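Long-range contact in uncharacterized protein 4E10_S0_1Z6NA_001 (T18) (Artificial gene, PDB 3LEF), which is a computationally designed thioredoxin-like scaffold that presents the HIV 4E10 epitope, probably intended to elicit antibodies against it: residues V128-Q132 against I142-L146. Coordinates in Å, arbitrary orientation, origin at the centre of the assembly. Numbering follows the deposited sequence.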
ATOM      1  N   VAL A 128      -7.311  16.886  -3.747  1.00 63.34           N
ATOM      2  CA  VAL A 128      -5.978  16.398  -4.045  1.00 62.97           C
ATOM      3  C   VAL A 128      -4.950  17.014  -3.112  1.00 62.51           C
ATOM      4  O   VAL A 128      -4.713  18.218  -3.132  1.00 62.23           O
ATOM      5  CB  VAL A 128      -5.595  16.695  -5.495  1.00 63.43           C
ATOM      6  CG1 VAL A 128      -4.198  16.152  -5.792  1.00 63.76           C
ATOM      7  CG2 VAL A 128      -6.628  16.094  -6.441  1.00 63.79           C
ATOM      8  N   GLU A 129      -4.390  16.159  -2.263  1.00 62.42           N
ATOM      9  CA  GLU A 129      -3.271  16.477  -1.390  1.00 62.52           C
ATOM     10  C   GLU A 129      -3.670  17.383  -0.232  1.00 62.28           C
ATOM     11  O   GLU A 129      -3.512  16.997   0.928  1.00 62.54           O
ATOM     12  CB  GLU A 129      -2.096  17.055  -2.190  1.00 62.72           C
ATOM     13  CG  GLU A 129      -0.743  16.889  -1.497  1.00 63.89           C
ATOM     14  CD  GLU A 129       0.434  17.416  -2.312  1.00 65.06           C
ATOM     15  OE1 GLU A 129       0.233  18.309  -3.164  1.00 68.30           O
ATOM     16  OE2 GLU A 129       1.575  16.942  -2.094  1.00 68.13           O
ATOM     17  N   ARG A 130      -4.200  18.569  -0.537  1.00 62.23           N
ATOM     18  CA  ARG A 130      -4.565  19.554   0.492  1.00 62.07           C
ATOM     19  C   ARG A 130      -5.833  20.355   0.198  1.00 62.23           C
ATOM     20  O   ARG A 130      -6.272  20.456  -0.949  1.00 61.85           O
ATOM     21  CB  ARG A 130      -3.444  20.565   0.647  1.00 61.85           C
ATOM     22  CG  ARG A 130      -2.205  19.996   1.231  1.00 62.72           C
ATOM     23  CD  ARG A 130      -0.972  20.840   0.900  1.00 60.12           C
ATOM     24  NE  ARG A 130       0.180  20.225   1.531  1.00 59.40           N
ATOM     25  CZ  ARG A 130       1.381  20.766   1.628  1.00 60.05           C
ATOM     26  NH1 ARG A 130       2.336  20.091   2.248  1.00 61.21           N
ATOM     27  NH2 ARG A 130       1.633  21.963   1.108  1.00 61.04           N
ATOM     28  N   PRO A 131      -6.410  20.959   1.249  1.00 62.53           N
ATOM     29  CA  PRO A 131      -7.577  21.805   1.049  1.00 62.94           C
ATOM     30  C   PRO A 131      -7.254  22.972   0.138  1.00 62.60           C
ATOM     31  O   PRO A 131      -6.119  23.464   0.134  1.00 63.15           O
ATOM     32  CB  PRO A 131      -7.915  22.286   2.467  1.00 63.25           C
ATOM     33  CG  PRO A 131      -7.285  21.261   3.378  1.00 63.01           C
ATOM     34  CD  PRO A 131      -6.036  20.864   2.673  1.00 62.19           C
ATOM     35  N   GLN A 132      -8.236  23.411  -0.639  1.00 62.49           N
ATOM     36  CA  GLN A 132      -8.005  24.481  -1.619  1.00 62.18           C
ATOM     37  C   GLN A 132      -7.547  25.798  -0.964  1.00 61.80           C
ATOM     38  O   GLN A 132      -6.753  26.557  -1.555  1.00 62.03           O
ATOM     39  CB  GLN A 132      -9.263  24.696  -2.474  1.00 62.41           C
ATOM     40  CG  GLN A 132      -9.046  25.477  -3.768  1.00 63.63           C
ATOM     41  CD  GLN A 132      -8.189  24.741  -4.796  1.00 64.71           C
ATOM     42  OE1 GLN A 132      -7.089  25.181  -5.135  1.00 67.26           O
ATOM     43  NE2 GLN A 132      -8.700  23.637  -5.309  1.00 64.32           N
ATOM     44  N   ILE A 142       0.164  26.878   4.901  1.00 74.35           N
ATOM     45  CA  ILE A 142       0.704  25.517   4.922  1.00 74.36           C
ATOM     46  C   ILE A 142       1.211  25.167   6.319  1.00 75.09           C
ATOM     47  O   ILE A 142       1.071  24.052   6.772  1.00 75.94           O
ATOM     48  CB  ILE A 142       1.883  25.355   3.930  1.00 74.64           C
ATOM     49  CG1 ILE A 142       1.460  25.701   2.491  1.00 74.28           C
ATOM     50  CG2 ILE A 142       2.446  23.944   4.002  1.00 73.75           C
ATOM     51  CD1 ILE A 142       2.635  25.890   1.546  1.00 73.93           C
ATOM     52  N   THR A 143       1.814  26.126   7.009  1.00 76.52           N
ATOM     53  CA  THR A 143       2.336  25.851   8.346  1.00 76.70           C
ATOM     54  C   THR A 143       1.243  25.599   9.383  1.00 76.32           C
ATOM     55  O   THR A 143       1.351  24.650  10.161  1.00 76.87           O
ATOM     56  CB  THR A 143       3.215  26.989   8.823  1.00 76.19           C
ATOM     57  OG1 THR A 143       4.329  27.100   7.936  1.00 79.07           O
ATOM     58  CG2 THR A 143       3.717  26.731  10.242  1.00 76.26           C
ATOM     59  N   ALA A 144       0.225  26.467   9.412  1.00 76.11           N
ATOM     60  CA  ALA A 144      -0.979  26.256  10.254  1.00 76.57           C
ATOM     61  C   ALA A 144      -1.702  24.960   9.915  1.00 74.97           C
ATOM     62  O   ALA A 144      -2.207  24.263  10.794  1.00 76.71           O
ATOM     63  CB  ALA A 144      -1.944  27.447  10.114  1.00 76.87           C
ATOM     64  N   TYR A 145      -1.772  24.648   8.628  1.00 74.14           N
ATOM     65  CA  TYR A 145      -2.295  23.358   8.145  1.00 72.74           C
ATOM     66  C   TYR A 145      -1.537  22.145   8.718  1.00 72.90           C
ATOM     67  O   TYR A 145      -2.137  21.185   9.208  1.00 72.76           O
ATOM     68  CB  TYR A 145      -2.222  23.332   6.611  1.00 72.13           C
ATOM     69  CG  TYR A 145      -2.290  21.951   5.982  1.00 71.84           C
ATOM     70  CD1 TYR A 145      -3.493  21.292   5.851  1.00 68.32           C
ATOM     71  CD2 TYR A 145      -1.147  21.322   5.513  1.00 70.43           C
ATOM     72  CE1 TYR A 145      -3.563  20.026   5.285  1.00 70.64           C
ATOM     73  CE2 TYR A 145      -1.197  20.076   4.950  1.00 69.57           C
ATOM     74  CZ  TYR A 145      -2.418  19.426   4.833  1.00 71.11           C
ATOM     75  OH  TYR A 145      -2.486  18.181   4.276  1.00 70.50           O
ATOM     76  N   LEU A 146      -0.214  22.176   8.650  1.00 73.55           N
ATOM     77  CA  LEU A 146       0.596  21.056   9.159  1.00 74.34           C
ATOM     78  C   LEU A 146       0.430  20.903  10.666  1.00 75.10           C
ATOM     79  O   LEU A 146       0.656  19.825  11.235  1.00 75.43           O
ATOM     80  CB  LEU A 146       2.069  21.256   8.805  1.00 73.92           C
ATOM     81  CG  LEU A 146       2.703  20.467   7.649  1.00 74.89           C
ATOM     82  CD1 LEU A 146       1.718  20.005   6.575  1.00 74.44           C
ATOM     83  CD2 LEU A 146       3.858  21.288   7.056  1.00 72.61           C
TER
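Contact between V128-Q132 and the helical residues I142-L146 rests mainly on side chains: no hydrogen bond crosses, and the nearest CA pair, R130 and Y145, is 8.8 Å apart. Y145, with chi1 of 161° (t), extends its ring from the helix into this gap, where P131 CD lies 3.7 Å from Y145 CE1, an apolar contact, and R130 CG lies 3.6 Å from Y145 OH. R130 leaves CA in the m rotamer and then runs nearly extended (chi2 158°, chi3 179°), so its aliphatic part passes the phenol and its guanidinium reaches the helix, with R130 NH2 3.6 Å from I142 CG2. L146, with chi1 of -103° between wells, comes no nearer than 4.4 Å, from L146 CD1 to R130 NH1. The polar ends converge on D68 of helix 67-82, which salt-bridges R130 NE and hydrogen-bonds Y145 OH. In this thioredoxin-like fold, the turn leaving strand 123-128, outermost in the chain's own sheet, meets helix 139-146 beside helix 67-82, while P131, N-cap of helix 132-135, also touches helix 151-163.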